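Local coordinates for protein putative glycosyltransferase (GalT1) (Streptococcus parasanguinis FW213, PDB 5HEA) that probably transfers sugar residues from activated nucleotide donors, as a glycosyltransferase whose present fragment includes a GT-A-type family 2 domain, at residues A[118-123]-A[133-138]. Numbering follows the deposited sequence.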
loop_
_atom_site.group_PDB
_atom_site.type_symbol
_atom_site.label_atom_id
_atom_site.label_comp_id
_atom_site.label_asym_id
_atom_site.label_seq_id
_atom_site.Cartn_x
_atom_site.Cartn_y
_atom_site.Cartn_z
ATOM N N VAL A 118 -20.936 -34.019 -21.259
ATOM C CA VAL A 118 -21.250 -33.459 -19.954
ATOM C C VAL A 118 -22.058 -34.499 -19.209
ATOM O O VAL A 118 -22.966 -35.108 -19.784
ATOM C CB VAL A 118 -22.114 -32.176 -20.087
ATOM C CG1 VAL A 118 -22.453 -31.581 -18.701
ATOM C CG2 VAL A 118 -21.424 -31.134 -20.973
ATOM N N CYS A 119 -21.724 -34.734 -17.946
ATOM C CA CYS A 119 -22.593 -35.565 -17.117
ATOM C C CYS A 119 -23.139 -34.737 -15.969
ATOM O O CYS A 119 -22.888 -33.533 -15.882
ATOM C CB CYS A 119 -21.892 -36.849 -16.623
ATOM S SG CYS A 119 -20.586 -36.636 -15.376
ATOM N N ASN A 120 -23.889 -35.376 -15.090
ATOM C CA ASN A 120 -24.514 -34.668 -13.990
ATOM C C ASN A 120 -23.746 -34.989 -12.710
ATOM O O ASN A 120 -22.683 -35.627 -12.748
ATOM C CB ASN A 120 -25.989 -35.088 -13.879
ATOM C CG ASN A 120 -26.884 -33.969 -13.376
ATOM O OD1 ASN A 120 -26.480 -33.153 -12.547
ATOM N ND2 ASN A 120 -28.107 -33.922 -13.884
ATOM N N PHE A 121 -24.264 -34.546 -11.574
ATOM C CA PHE A 121 -23.607 -34.874 -10.311
ATOM C C PHE A 121 -24.627 -35.210 -9.238
ATOM O O PHE A 121 -25.759 -34.731 -9.270
ATOM C CB PHE A 121 -22.697 -33.716 -9.840
ATOM C CG PHE A 121 -23.434 -32.452 -9.527
ATOM C CD1 PHE A 121 -23.934 -32.217 -8.254
ATOM C CD2 PHE A 121 -23.645 -31.498 -10.506
ATOM C CE1 PHE A 121 -24.624 -31.053 -7.967
ATOM C CE2 PHE A 121 -24.340 -30.336 -10.227
ATOM C CZ PHE A 121 -24.826 -30.111 -8.960
ATOM N N ASN A 122 -24.224 -36.045 -8.290
ATOM C CA ASN A 122 -25.006 -36.253 -7.085
ATOM C C ASN A 122 -24.193 -35.586 -5.994
ATOM O O ASN A 122 -23.096 -35.102 -6.258
ATOM C CB ASN A 122 -25.233 -37.748 -6.822
ATOM C CG ASN A 122 -26.437 -38.291 -7.570
ATOM O OD1 ASN A 122 -27.419 -37.580 -7.761
ATOM N ND2 ASN A 122 -26.365 -39.545 -8.006
ATOM N N SER A 123 -24.717 -35.523 -4.783
ATOM C CA SER A 123 -23.989 -34.834 -3.725
ATOM C C SER A 123 -23.669 -35.744 -2.541
ATOM O O SER A 123 -24.301 -36.789 -2.351
ATOM C CB SER A 123 -24.739 -33.578 -3.274
ATOM O OG SER A 123 -26.055 -33.897 -2.884
ATOM N N PHE A 133 -28.790 -38.962 -3.608
ATOM C CA PHE A 133 -28.867 -39.445 -4.980
ATOM C C PHE A 133 -30.012 -38.774 -5.722
ATOM O O PHE A 133 -31.049 -39.384 -5.960
ATOM C CB PHE A 133 -29.028 -40.959 -5.013
ATOM C CG PHE A 133 -27.843 -41.699 -4.473
ATOM C CD1 PHE A 133 -26.647 -41.719 -5.173
ATOM C CD2 PHE A 133 -27.926 -42.389 -3.269
ATOM C CE1 PHE A 133 -25.548 -42.408 -4.679
ATOM C CE2 PHE A 133 -26.839 -43.083 -2.775
ATOM C CZ PHE A 133 -25.645 -43.091 -3.480
ATOM N N SER A 134 -29.811 -37.509 -6.078
ATOM C CA SER A 134 -30.826 -36.724 -6.776
ATOM C C SER A 134 -31.075 -37.270 -8.176
ATOM O O SER A 134 -32.208 -37.283 -8.654
ATOM C CB SER A 134 -30.385 -35.266 -6.876
ATOM O OG SER A 134 -30.019 -34.755 -5.607
ATOM N N ILE A 135 -30.003 -37.713 -8.827
ATOM C CA ILE A 135 -30.090 -38.272 -10.169
ATOM C C ILE A 135 -30.109 -39.789 -10.057
ATOM O O ILE A 135 -29.117 -40.405 -9.664
ATOM C CB ILE A 135 -28.901 -37.828 -11.045
ATOM C CG1 ILE A 135 -28.721 -36.313 -10.957
ATOM C CG2 ILE A 135 -29.106 -38.262 -12.489
ATOM C CD1 ILE A 135 -29.955 -35.533 -11.382
ATOM N N THR A 136 -31.251 -40.384 -10.385
ATOM C CA THR A 136 -31.444 -41.822 -10.225
ATOM C C THR A 136 -31.321 -42.582 -11.553
ATOM O O THR A 136 -31.414 -41.993 -12.635
ATOM C CB THR A 136 -32.825 -42.126 -9.613
ATOM O OG1 THR A 136 -33.840 -41.513 -10.417
ATOM C CG2 THR A 136 -32.914 -41.581 -8.196
ATOM N N LYS A 137 -31.111 -43.892 -11.449
ATOM C CA LYS A 137 -31.028 -44.788 -12.601
ATOM C C LYS A 137 -32.273 -44.675 -13.493
ATOM O O LYS A 137 -32.183 -44.749 -14.719
ATOM C CB LYS A 137 -30.868 -46.225 -12.094
ATOM C CG LYS A 137 -30.505 -47.263 -13.134
ATOM C CD LYS A 137 -30.811 -48.673 -12.608
ATOM C CE LYS A 137 -30.015 -49.014 -11.349
ATOM N NZ LYS A 137 -30.255 -50.415 -10.883
ATOM N N GLU A 138 -33.429 -44.477 -12.862
ATOM C CA GLU A 138 -34.709 -44.429 -13.565
ATOM C C GLU A 138 -34.824 -43.199 -14.438
ATOM O O GLU A 138 -35.562 -43.200 -15.428
ATOM C CB GLU A 138 -35.881 -44.450 -12.574
ATOM C CG GLU A 138 -36.114 -45.794 -11.890
ATOM C CD GLU A 138 -35.090 -46.099 -10.802
ATOM O OE1 GLU A 138 -34.558 -45.143 -10.186
ATOM O OE2 GLU A 138 -34.815 -47.299 -10.570
HETATM O O HOH W 1 -27.607 -34.488 -5.099
#
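The side-chain amide of N122 meets the backbone of I135 through two hydrogen bonds of unequal strength. I135 N donates to N122 OD1 over 2.8 Å with an N-H...O angle of 174°; the donor lies in the carbonyl plane, on a lone pair, with a C=O...N angle of 140°. The return bond, N122 ND2 to I135 O, is weak at 3.3 Å. Because the amide uses its oxygen and its nitrogen on the N-H and C=O of one residue, the two bonds close a ring with I135 and hold the amide's rotation, the strong one doing most of the work. CG of N122 stands anti to its own carbonyl carbon, beside the backbone N, which carries the amide to the loop backbone. S134 N also comes within 2.9 Å of N122 OD1. At the F133 ring, N122 ND2 sits at the edge and in plane, 3.6 Å from CD1, with amide and ring planes 88° apart. Water 1 also links the hydroxyls of S123 and S134, though its S134 leg is short. Beside N122, I135 turns its CB toward the strand and crosses N120 at about a right angle. Its CD1 lies 3.5 Å from N120 ND2, while its CG1 is 3.8 Å from F121 O. The N120 amide is itself held at both ends, OD1 accepting from F121 N at 2.8 Å and ND2 donating to N209 OD1 of strand 204-217. The partners thus join strand 116-125 to the loop that follows its antiparallel neighbour, strand 130-132. Past that hairpin, a single asparagine side chain takes over pairing from strand backbone, giving I135 N a strong partner and I135 O a weaker one where the chain runs on as loop toward strand 142-146.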